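Side-chain contacts in adenosyl-chloride synthase (Thermotoga maritima, PDB 2ZBV), which binds adenosine and probably cleaves S-adenosyl-L-methionine, like other SAM hydrolases and SAM-dependent halogenases: residues Lys19-Arg24 / Leu116-Asn121; Asn121-Phe124 / Arg129-Phe132; Glu168-Glu173 / Leu193-Asp198; Leu229-Pro232 / Leu238-Ala241. One frame throughout, in Å; residues are numbered along the deposited sequence.

Contact 1 (Lys19-Arg24 / Leu116-Asn121)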
loop_
_atom_site.group_PDB
_atom_site.type_symbol
_atom_site.label_atom_id
_atom_site.label_comp_id
_atom_site.label_asym_id
_atom_site.label_seq_id
_atom_site.Cartn_x
_atom_site.Cartn_y
_atom_site.Cartn_z
ATOM N N LYS A 19 5.537 8.018 -10.006
ATOM C CA LYS A 19 6.712 8.168 -9.146
ATOM C C LYS A 19 7.979 8.093 -9.989
ATOM O O LYS A 19 8.956 8.804 -9.731
ATOM C CB LYS A 19 6.732 7.081 -8.069
ATOM C CG LYS A 19 5.711 7.299 -6.957
ATOM C CD LYS A 19 5.919 6.297 -5.836
ATOM C CE LYS A 19 4.941 6.529 -4.691
ATOM N NZ LYS A 19 5.121 5.495 -3.631
ATOM N N ALA A 20 7.954 7.226 -10.999
ATOM C CA ALA A 20 9.093 7.069 -11.896
ATOM C C ALA A 20 9.332 8.385 -12.627
ATOM O O ALA A 20 10.471 8.822 -12.769
ATOM C CB ALA A 20 8.831 5.950 -12.894
ATOM N N VAL A 21 8.254 9.023 -13.074
ATOM C CA VAL A 21 8.363 10.293 -13.780
ATOM C C VAL A 21 8.967 11.361 -12.870
ATOM O O VAL A 21 9.820 12.140 -13.293
ATOM C CB VAL A 21 6.983 10.769 -14.276
ATOM C CG1 VAL A 21 7.056 12.230 -14.700
ATOM C CG2 VAL A 21 6.526 9.897 -15.451
ATOM N N ILE A 22 8.517 11.394 -11.619
ATOM C CA ILE A 22 9.022 12.357 -10.656
ATOM C C ILE A 22 10.513 12.141 -10.393
ATOM O O ILE A 22 11.300 13.089 -10.428
ATOM C CB ILE A 22 8.260 12.250 -9.316
ATOM C CG1 ILE A 22 6.804 12.678 -9.518
ATOM C CG2 ILE A 22 8.951 13.116 -8.244
ATOM C CD1 ILE A 22 5.947 12.535 -8.270
ATOM N N LYS A 23 10.889 10.889 -10.146
ATOM C CA LYS A 23 12.274 10.526 -9.857
ATOM C C LYS A 23 13.216 10.682 -11.049
ATOM O O LYS A 23 14.435 10.770 -10.876
ATOM C CB LYS A 23 12.340 9.086 -9.347
ATOM C CG LYS A 23 11.781 8.895 -7.947
ATOM C CD LYS A 23 12.681 9.551 -6.910
ATOM C CE LYS A 23 12.274 9.167 -5.498
ATOM N NZ LYS A 23 13.271 9.654 -4.504
ATOM N N ARG A 24 12.653 10.693 -12.253
ATOM C CA ARG A 24 13.458 10.860 -13.459
ATOM C C ARG A 24 13.832 12.332 -13.515
ATOM O O ARG A 24 14.952 12.686 -13.883
ATOM C CB ARG A 24 12.660 10.467 -14.712
ATOM C CG ARG A 24 12.335 8.979 -14.790
ATOM C CD ARG A 24 11.434 8.621 -15.976
ATOM N NE ARG A 24 12.136 8.747 -17.251
ATOM C CZ ARG A 24 11.670 8.305 -18.417
ATOM N NH1 ARG A 24 10.489 7.698 -18.483
ATOM N NH2 ARG A 24 12.388 8.467 -19.521
ATOM N N LEU A 116 7.161 22.052 -18.874
ATOM C CA LEU A 116 7.232 21.343 -17.602
ATOM C C LEU A 116 6.634 19.936 -17.697
ATOM O O LEU A 116 6.805 19.115 -16.787
ATOM C CB LEU A 116 6.488 22.143 -16.531
ATOM C CG LEU A 116 6.967 23.590 -16.347
ATOM C CD1 LEU A 116 6.062 24.309 -15.349
ATOM C CD2 LEU A 116 8.417 23.596 -15.869
ATOM N N PHE A 117 5.951 19.657 -18.802
ATOM C CA PHE A 117 5.301 18.360 -19.002
ATOM C C PHE A 117 6.269 17.207 -19.195
ATOM O O PHE A 117 7.423 17.406 -19.564
ATOM C CB PHE A 117 4.350 18.421 -20.211
ATOM C CG PHE A 117 3.229 19.420 -20.064
ATOM C CD1 PHE A 117 3.098 20.188 -18.910
ATOM C CD2 PHE A 117 2.292 19.575 -21.077
ATOM C CE1 PHE A 117 2.051 21.091 -18.762
ATOM C CE2 PHE A 117 1.239 20.476 -20.942
ATOM C CZ PHE A 117 1.116 21.236 -19.782
ATOM N N TYR A 118 5.783 15.997 -18.940
ATOM C CA TYR A 118 6.573 14.781 -19.097
ATOM C C TYR A 118 6.603 14.430 -20.584
ATOM O O TYR A 118 7.581 13.878 -21.082
ATOM C CB TYR A 118 5.947 13.651 -18.263
ATOM C CG TYR A 118 6.347 12.233 -18.626
ATOM C CD1 TYR A 118 7.683 11.834 -18.644
ATOM C CD2 TYR A 118 5.370 11.275 -18.916
ATOM C CE1 TYR A 118 8.038 10.501 -18.942
ATOM C CE2 TYR A 118 5.706 9.958 -19.214
ATOM C CZ TYR A 118 7.039 9.574 -19.224
ATOM O OH TYR A 118 7.354 8.263 -19.505
ATOM N N LYS A 119 5.529 14.763 -21.292
ATOM C CA LYS A 119 5.458 14.503 -22.726
ATOM C C LYS A 119 4.902 15.693 -23.489
ATOM O O LYS A 119 4.064 16.434 -22.980
ATOM C CB LYS A 119 4.612 13.259 -23.011
ATOM C CG LYS A 119 5.296 11.978 -22.572
ATOM C CD LYS A 119 4.701 10.739 -23.219
ATOM C CE LYS A 119 3.299 10.457 -22.739
ATOM N NZ LYS A 119 2.913 9.080 -23.147
ATOM N N LYS A 120 5.385 15.870 -24.713
ATOM C CA LYS A 120 4.953 16.967 -25.568
ATOM C C LYS A 120 3.446 16.897 -25.785
ATOM O O LYS A 120 2.754 17.913 -25.754
ATOM C CB LYS A 120 5.686 16.895 -26.911
ATOM C CG LYS A 120 5.405 18.061 -27.850
ATOM C CD LYS A 120 6.296 17.999 -29.087
ATOM C CE LYS A 120 6.067 16.715 -29.881
ATOM N NZ LYS A 120 6.955 16.623 -31.082
ATOM N N ASN A 121 2.946 15.686 -25.999
ATOM C CA ASN A 121 1.518 15.456 -26.208
ATOM C C ASN A 121 0.987 14.580 -25.076
ATOM O O ASN A 121 1.066 13.353 -25.136
ATOM C CB ASN A 121 1.284 14.754 -27.552
ATOM C CG ASN A 121 1.609 15.639 -28.742
ATOM O OD1 ASN A 121 2.052 15.151 -29.782
ATOM N ND2 ASN A 121 1.374 16.943 -28.601
#
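The Tyr118 ring receives Val21 on one face and Lys119 on the other. Val21 CG2 stands 3.6 Å from the centroid of the Tyr118 ring and only 3° off its normal, which makes this a CH-pi contact aimed at the middle of the face. On the opposite face Lys119 CG sits 3.7 Å above the Tyr118 ring plane, displaced toward the ring's margin. Arg24 comes in at the edge, where its NH1 lies near the ring plane. The guanidinium and ring planes are 71° apart, and Tyr118 CE1 lies over one guanidinium face, 3.8 Å from Arg24 NH1.

The torsions account for the placement. With CG anti to the backbone N (chi1 161°), the Tyr118 ring extends from its loop to helix 14-25, and the second methyl of the valine also engages, Val21 CG1 approaching Tyr118 CB at 4.0 Å. The polar ends are fixed from outside: Tyr118 OH bonds to Asp56 OD1 of the second subunit, and Arg24 NH1 to the backbone oxygen of that same Asp56. Replacing Tyr118 with an alanine would probably leave the Val21 methyls without their aromatic cover and the Asp56 carboxylate of the second subunit without its hydroxyl partner.

The contact therefore joins helix 14-25 to the loop before helix 127-140 within the N-terminal domain, with Val21 on the buried side. It lies at the interface with the second subunit, to which the polar groups of Arg24 and Tyr118 are turned.

Contact 2 (Asn121-Phe124 / Arg129-Phe132)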
loop_
_atom_site.group_PDB
_atom_site.type_symbol
_atom_site.label_atom_id
_atom_site.label_comp_id
_atom_site.label_asym_id
_atom_site.label_seq_id
_atom_site.Cartn_x
_atom_site.Cartn_y
_atom_site.Cartn_z
ATOM N N ASN A 121 2.946 15.686 -25.999
ATOM C CA ASN A 121 1.518 15.456 -26.208
ATOM C C ASN A 121 0.987 14.580 -25.076
ATOM O O ASN A 121 1.066 13.353 -25.136
ATOM C CB ASN A 121 1.284 14.754 -27.552
ATOM C CG ASN A 121 1.609 15.639 -28.742
ATOM O OD1 ASN A 121 2.052 15.151 -29.782
ATOM N ND2 ASN A 121 1.374 16.943 -28.601
ATOM N N PRO A 122 0.443 15.204 -24.021
ATOM C CA PRO A 122 -0.100 14.467 -22.875
ATOM C C PRO A 122 -1.231 13.514 -23.257
ATOM O O PRO A 122 -2.025 13.809 -24.150
ATOM C CB PRO A 122 -0.602 15.579 -21.957
ATOM C CG PRO A 122 0.308 16.728 -22.281
ATOM C CD PRO A 122 0.391 16.657 -23.782
ATOM N N SER A 123 -1.301 12.374 -22.573
ATOM C CA SER A 123 -2.370 11.410 -22.807
ATOM C C SER A 123 -3.660 12.156 -22.477
ATOM O O SER A 123 -3.641 13.112 -21.701
ATOM C CB SER A 123 -2.225 10.213 -21.867
ATOM O OG SER A 123 -2.306 10.635 -20.512
ATOM N N PHE A 124 -4.779 11.730 -23.049
ATOM C CA PHE A 124 -6.038 12.409 -22.781
ATOM C C PHE A 124 -6.592 12.115 -21.398
ATOM O O PHE A 124 -7.280 12.950 -20.820
ATOM C CB PHE A 124 -7.108 12.009 -23.804
ATOM C CG PHE A 124 -6.725 12.280 -25.226
ATOM C CD1 PHE A 124 -6.317 13.550 -25.621
ATOM C CD2 PHE A 124 -6.785 11.265 -26.177
ATOM C CE1 PHE A 124 -5.974 13.806 -26.947
ATOM C CE2 PHE A 124 -6.444 11.507 -27.508
ATOM C CZ PHE A 124 -6.038 12.779 -27.895
ATOM N N ARG A 129 0.125 11.744 -14.659
ATOM C CA ARG A 129 1.495 11.352 -15.017
ATOM C C ARG A 129 2.185 12.342 -15.959
ATOM O O ARG A 129 3.367 12.655 -15.794
ATOM C CB ARG A 129 1.498 9.979 -15.712
ATOM C CG ARG A 129 2.855 9.576 -16.311
ATOM C CD ARG A 129 2.727 8.422 -17.315
ATOM N NE ARG A 129 2.010 8.828 -18.524
ATOM C CZ ARG A 129 1.496 7.987 -19.420
ATOM N NH1 ARG A 129 1.615 6.674 -19.255
ATOM N NH2 ARG A 129 0.849 8.464 -20.478
ATOM N N ASP A 130 1.431 12.827 -16.942
ATOM C CA ASP A 130 1.980 13.707 -17.964
ATOM C C ASP A 130 2.072 15.190 -17.672
ATOM O O ASP A 130 2.874 15.887 -18.299
ATOM C CB ASP A 130 1.205 13.506 -19.269
ATOM C CG ASP A 130 1.205 12.062 -19.722
ATOM O OD1 ASP A 130 2.178 11.346 -19.400
ATOM O OD2 ASP A 130 0.242 11.646 -20.408
ATOM N N ILE A 131 1.269 15.668 -16.730
ATOM C CA ILE A 131 1.258 17.088 -16.401
ATOM C C ILE A 131 1.442 17.413 -14.917
ATOM O O ILE A 131 2.323 18.193 -14.554
ATOM C CB ILE A 131 -0.057 17.740 -16.874
ATOM C CG1 ILE A 131 -0.234 17.538 -18.386
ATOM C CG2 ILE A 131 -0.058 19.228 -16.510
ATOM C CD1 ILE A 131 -1.523 18.153 -18.956
ATOM N N PHE A 132 0.607 16.823 -14.065
ATOM C CA PHE A 132 0.673 17.096 -12.630
ATOM C C PHE A 132 1.937 16.639 -11.923
ATOM O O PHE A 132 2.571 17.426 -11.217
ATOM C CB PHE A 132 -0.547 16.495 -11.920
ATOM C CG PHE A 132 -1.851 17.123 -12.324
ATOM C CD1 PHE A 132 -2.042 18.498 -12.202
ATOM C CD2 PHE A 132 -2.891 16.342 -12.817
ATOM C CE1 PHE A 132 -3.247 19.087 -12.568
ATOM C CE2 PHE A 132 -4.107 16.918 -13.189
ATOM C CZ PHE A 132 -4.287 18.290 -13.064
#
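Hydrogen bonds from Ser123 to the Asp130 carboxylate form the polar part of this contact. Ser123 N donates to Asp130 OD2 at 2.8 Å in a nearly straight bond (164° at the hydrogen), and Ser123 OG donates to Asp130 OD2 at 2.7 Å. Both arrive on the anti side of that oxygen, about 30° out of the carboxylate plane. Ser123 OG can join the backbone amide because it is turned between the backbone N and the carbonyl carbon (chi1 61°).

The ionic part lies within helix 127-140. Arg129 grips Asp130 side-on, Arg129 NE reaching Asp130 OD1 at 2.7 Å while Arg129 NH2 reaches the syn lone pair of Asp130 OD2 at 3.2 Å. Arg129 NH1 continues to Asp56 of the second subunit as a salt bridge.

Apolar contacts are made by Pro122, whose CB meets Asp130 CB at 3.8 Å and whose CG meets Ile131 CG1 at 4.0 Å.

Three donors thus converge on OD2 with the guanidinium on the syn side and the serine on the anti side, which should fix the rotation of the carboxylate. The buried negative charge is probably offset by Arg129, and the loop leading to adenosine-binding Thr125 is tied to the helix that follows it.

Contact 3 (Glu168-Glu173 / Leu193-Asp198)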
loop_
_atom_site.group_PDB
_atom_site.type_symbol
_atom_site.label_atom_id
_atom_site.label_comp_id
_atom_site.label_asym_id
_atom_site.label_seq_id
_atom_site.Cartn_x
_atom_site.Cartn_y
_atom_site.Cartn_z
ATOM N N GLU A 168 -28.023 24.528 21.618
ATOM C CA GLU A 168 -27.556 23.359 22.362
ATOM C C GLU A 168 -26.981 22.202 21.546
ATOM O O GLU A 168 -26.617 21.169 22.112
ATOM C CB GLU A 168 -28.695 22.823 23.236
ATOM C CG GLU A 168 -29.347 23.872 24.131
ATOM C CD GLU A 168 -30.627 23.372 24.784
ATOM O OE1 GLU A 168 -31.267 24.154 25.520
ATOM O OE2 GLU A 168 -30.995 22.197 24.557
ATOM N N LYS A 169 -26.897 22.353 20.230
ATOM C CA LYS A 169 -26.360 21.269 19.417
ATOM C C LYS A 169 -25.495 21.741 18.260
ATOM O O LYS A 169 -25.501 22.919 17.890
ATOM C CB LYS A 169 -27.497 20.405 18.868
ATOM C CG LYS A 169 -28.354 21.102 17.828
ATOM C CD LYS A 169 -29.425 20.169 17.286
ATOM C CE LYS A 169 -30.258 20.859 16.216
ATOM N NZ LYS A 169 -31.319 19.973 15.661
ATOM N N VAL A 170 -24.747 20.802 17.696
ATOM C CA VAL A 170 -23.885 21.081 16.562
ATOM C C VAL A 170 -24.321 20.187 15.407
ATOM O O VAL A 170 -24.527 18.983 15.580
ATOM C CB VAL A 170 -22.404 20.801 16.893
ATOM C CG1 VAL A 170 -21.896 21.817 17.900
ATOM C CG2 VAL A 170 -22.252 19.395 17.448
ATOM N N ILE A 171 -24.478 20.788 14.235
ATOM C CA ILE A 171 -24.889 20.059 13.046
ATOM C C ILE A 171 -23.710 19.973 12.085
ATOM O O ILE A 171 -22.977 20.943 11.904
ATOM C CB ILE A 171 -26.065 20.770 12.336
ATOM C CG1 ILE A 171 -26.355 20.088 10.995
ATOM C CG2 ILE A 171 -25.733 22.243 12.135
ATOM C CD1 ILE A 171 -27.442 20.756 10.172
ATOM N N GLY A 172 -23.529 18.808 11.477
ATOM C CA GLY A 172 -22.431 18.630 10.547
ATOM C C GLY A 172 -22.636 17.418 9.664
ATOM O O GLY A 172 -23.765 16.955 9.479
ATOM N N GLU A 173 -21.540 16.895 9.123
ATOM C CA GLU A 173 -21.599 15.731 8.247
ATOM C C GLU A 173 -20.410 14.821 8.505
ATOM O O GLU A 173 -19.393 15.261 9.031
ATOM C CB GLU A 173 -21.558 16.177 6.784
ATOM C CG GLU A 173 -22.581 17.239 6.424
ATOM C CD GLU A 173 -22.119 18.119 5.279
ATOM O OE1 GLU A 173 -21.921 17.595 4.163
ATOM O OE2 GLU A 173 -21.947 19.336 5.504
ATOM N N LEU A 193 -16.844 22.211 21.570
ATOM C CA LEU A 193 -16.553 22.636 22.931
ATOM C C LEU A 193 -17.269 23.919 23.328
ATOM O O LEU A 193 -17.185 24.343 24.481
ATOM C CB LEU A 193 -15.046 22.811 23.118
ATOM C CG LEU A 193 -14.232 21.515 23.164
ATOM C CD1 LEU A 193 -12.751 21.839 23.295
ATOM C CD2 LEU A 193 -14.703 20.663 24.336
ATOM N N LYS A 194 -17.966 24.539 22.379
ATOM C CA LYS A 194 -18.700 25.768 22.665
ATOM C C LYS A 194 -20.108 25.457 23.151
ATOM O O LYS A 194 -20.868 26.361 23.495
ATOM C CB LYS A 194 -18.749 26.666 21.427
ATOM C CG LYS A 194 -17.425 27.352 21.158
ATOM C CD LYS A 194 -17.410 28.113 19.848
ATOM C CE LYS A 194 -16.056 28.787 19.648
ATOM N NZ LYS A 194 -15.896 29.332 18.275
ATOM N N LEU A 195 -20.449 24.172 23.171
ATOM C CA LEU A 195 -21.758 23.732 23.640
ATOM C C LEU A 195 -21.659 23.524 25.144
ATOM O O LEU A 195 -22.550 22.939 25.761
ATOM C CB LEU A 195 -22.159 22.408 22.979
ATOM C CG LEU A 195 -22.492 22.379 21.486
ATOM C CD1 LEU A 195 -22.810 20.948 21.078
ATOM C CD2 LEU A 195 -23.674 23.292 21.192
ATOM N N SER A 196 -20.564 24.005 25.722
ATOM C CA SER A 196 -20.316 23.863 27.150
ATOM C C SER A 196 -20.450 22.397 27.560
ATOM O O SER A 196 -21.281 22.036 28.395
ATOM C CB SER A 196 -21.285 24.731 27.964
ATOM O OG SER A 196 -22.622 24.277 27.852
ATOM N N VAL A 197 -19.632 21.559 26.935
ATOM C CA VAL A 197 -19.598 20.133 27.225
ATOM C C VAL A 197 -18.166 19.848 27.629
ATOM O O VAL A 197 -17.258 20.607 27.298
ATOM C CB VAL A 197 -19.937 19.277 25.989
ATOM C CG1 VAL A 197 -21.390 19.462 25.611
ATOM C CG2 VAL A 197 -19.039 19.665 24.831
ATOM N N ASP A 198 -17.955 18.756 28.343
ATOM C CA ASP A 198 -16.616 18.425 28.777
ATOM C C ASP A 198 -16.444 16.918 28.837
ATOM O O ASP A 198 -17.415 16.168 28.753
ATOM C CB ASP A 198 -16.357 19.050 30.150
ATOM C CG ASP A 198 -14.956 18.776 30.665
ATOM O OD1 ASP A 198 -13.982 19.092 29.944
ATOM O OD2 ASP A 198 -14.833 18.248 31.794
#
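Apolar contact between Leu195 and Val170 carries this junction. Leu195 CD1 meets Val170 CG1 at 3.4 Å, tighter than usual for two methyl carbons, and Leu195 CG lies 3.7 Å from the same Val170 CG1. The other valine methyl is more relaxed, Val170 CG2 standing 4.0 Å from Leu195 CD1.

A second kind of contact sets a methyl against backbone. Leu195 CD2 lies 3.5 Å from Glu168 C and equally 3.5 Å from Lys169 N, that is, against the peptide linking these two residues just where strand 169-177 begins. The two branches of the leucine divide the work, CD1 going to the valine and CD2 to the peptide.

No hydrogen bond crosses between the segments. The polar groups of the strand look elsewhere: Val170 bonds through its backbone to Ile261 in strand 258-262, and Lys169 NZ forms a salt bridge with Glu260. Leu195 also packs on Val165 and Arg263, while Phe192 of helix 189-192 touches Val170.

Shortening Leu195 to an alanine is likely to open a gap beside Val170 CG1 and leave the Glu168-Lys169 peptide without its methyl cover.

Since no hydrogen bond or salt bridge joins the two segments, the loop after helix 189-192 is held to the strand by van der Waals fit of Leu195 against Val170 and the Glu168-Lys169 peptide, and directional bonding is left to the sheet.

Contact 4 (Leu229-Pro232 / Leu238-Ala241)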
loop_
_atom_site.group_PDB
_atom_site.type_symbol
_atom_site.label_atom_id
_atom_site.label_comp_id
_atom_site.label_asym_id
_atom_site.label_seq_id
_atom_site.Cartn_x
_atom_site.Cartn_y
_atom_site.Cartn_z
ATOM N N LEU A 229 -18.137 6.443 21.922
ATOM C CA LEU A 229 -17.490 7.597 22.525
ATOM C C LEU A 229 -17.326 8.706 21.501
ATOM O O LEU A 229 -17.216 8.454 20.295
ATOM C CB LEU A 229 -16.108 7.243 23.086
ATOM C CG LEU A 229 -15.033 6.802 22.082
ATOM C CD1 LEU A 229 -13.663 7.320 22.504
ATOM C CD2 LEU A 229 -15.037 5.286 21.979
ATOM N N VAL A 230 -17.319 9.937 21.997
ATOM C CA VAL A 230 -17.125 11.107 21.155
ATOM C C VAL A 230 -15.804 11.702 21.609
ATOM O O VAL A 230 -15.574 11.884 22.806
ATOM C CB VAL A 230 -18.263 12.139 21.349
ATOM C CG1 VAL A 230 -17.840 13.491 20.818
ATOM C CG2 VAL A 230 -19.520 11.662 20.624
ATOM N N HIS A 231 -14.921 11.989 20.663
ATOM C CA HIS A 231 -13.632 12.547 21.028
ATOM C C HIS A 231 -13.045 13.360 19.881
ATOM O O HIS A 231 -13.600 13.391 18.775
ATOM C CB HIS A 231 -12.670 11.414 21.397
ATOM C CG HIS A 231 -12.259 10.576 20.227
ATOM N ND1 HIS A 231 -10.959 10.518 19.774
ATOM C CD2 HIS A 231 -12.983 9.794 19.391
ATOM C CE1 HIS A 231 -10.898 9.735 18.711
ATOM N NE2 HIS A 231 -12.112 9.283 18.457
ATOM N N PRO A 232 -11.929 14.057 20.138
ATOM C CA PRO A 232 -11.322 14.844 19.061
ATOM C C PRO A 232 -10.315 13.944 18.344
ATOM O O PRO A 232 -9.448 13.372 18.997
ATOM C CB PRO A 232 -10.645 15.983 19.812
ATOM C CG PRO A 232 -10.188 15.316 21.085
ATOM C CD PRO A 232 -11.369 14.430 21.454
ATOM N N LEU A 238 -14.248 16.452 15.578
ATOM C CA LEU A 238 -15.072 15.605 16.420
ATOM C C LEU A 238 -15.260 14.276 15.705
ATOM O O LEU A 238 -15.710 14.231 14.554
ATOM C CB LEU A 238 -16.432 16.261 16.684
ATOM C CG LEU A 238 -17.340 15.480 17.645
ATOM C CD1 LEU A 238 -18.288 16.440 18.351
ATOM C CD2 LEU A 238 -18.104 14.407 16.883
ATOM N N GLU A 239 -14.902 13.200 16.392
ATOM C CA GLU A 239 -15.014 11.857 15.843
ATOM C C GLU A 239 -15.823 10.959 16.774
ATOM O O GLU A 239 -15.792 11.121 18.000
ATOM C CB GLU A 239 -13.610 11.269 15.644
ATOM C CG GLU A 239 -13.564 9.832 15.124
ATOM C CD GLU A 239 -12.133 9.363 14.868
ATOM O OE1 GLU A 239 -11.413 9.050 15.840
ATOM O OE2 GLU A 239 -11.724 9.324 13.691
ATOM N N ILE A 240 -16.569 10.027 16.188
ATOM C CA ILE A 240 -17.350 9.084 16.976
ATOM C C ILE A 240 -16.692 7.729 16.777
ATOM O O ILE A 240 -16.459 7.306 15.645
ATOM C CB ILE A 240 -18.828 8.997 16.511
ATOM C CG1 ILE A 240 -19.525 10.342 16.709
ATOM C CG2 ILE A 240 -19.568 7.926 17.312
ATOM C CD1 ILE A 240 -19.548 11.193 15.466
ATOM N N ALA A 241 -16.378 7.057 17.878
ATOM C CA ALA A 241 -15.743 5.748 17.801
ATOM C C ALA A 241 -16.389 4.760 18.759
ATOM O O ALA A 241 -17.117 5.149 19.669
ATOM C CB ALA A 241 -14.259 5.870 18.128
#
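His231 and Glu239 run alongside each other from the same face of the sheet, with the imidazole and carboxylate planes 50° apart. Glu239 OE1 reaches the ring edge near its plane, 2.7 Å from His231 NE2, but the bond is weak because the angle at the hydrogen is only 116°. Chi1 of 70° sets the imidazole between the backbone N and the carbonyl carbon of His231, leaning it over the partner strand, where Ala241 CB lies 4.0 Å from His231 NE2. On this same face Leu229 CD2 lies mainly against the Ala241 carbonyl, 3.1 Å from Ala241 O, with Ala241 CB farther off at 4.0 Å.

On the other face Val230 spans two neighbours. Its CG1 crosses against Leu238 CG at 3.8 Å, and Val230 CG2 runs beside Ile240 CG1 at 4.1 Å.

The backbones set this register as an antiparallel hairpin. Leu229 with Ala241 and His231 with Glu239 are hydrogen-bonded pairs, each doubly bonded, as in His231 N to Glu239 O at 2.9 Å.

The face of His231 and Ala241 turns to the adenosine pocket: Phe220 meets the imidazole edge-to-face, the ligand is about 4 Å from the Ala241 side chain, and Thr125 of the third subunit packs on His231. Strand 228-232 runs parallel to 210-216, and strand 237-242 pairs antiparallel with 183-185. Leu238 rests on Phe189 and Phe192 of helix 189-192, Ile240 on Ile259 of strand 258-262.

The four contacts follow one another in series along the chain and form two clusters on opposite sides of its centre. Contacts 1 and 2 share Asn121, lie 8 Å apart between centres and are joined by a probable hydrogen bond from Tyr118 N to Asp130 O (3.0 Å); both belong to the N-terminal domain and touch the second subunit. Contacts 3 and 4, with centres 12 Å apart, reach the same mixed sheet in the C-terminal half. Between clusters, centres are 41 to 48 Å apart. Contacts 2 and 4 each adjoin adenosine-binding residues, and contact 4 meets the third subunit, consistent with pockets completed between subunits.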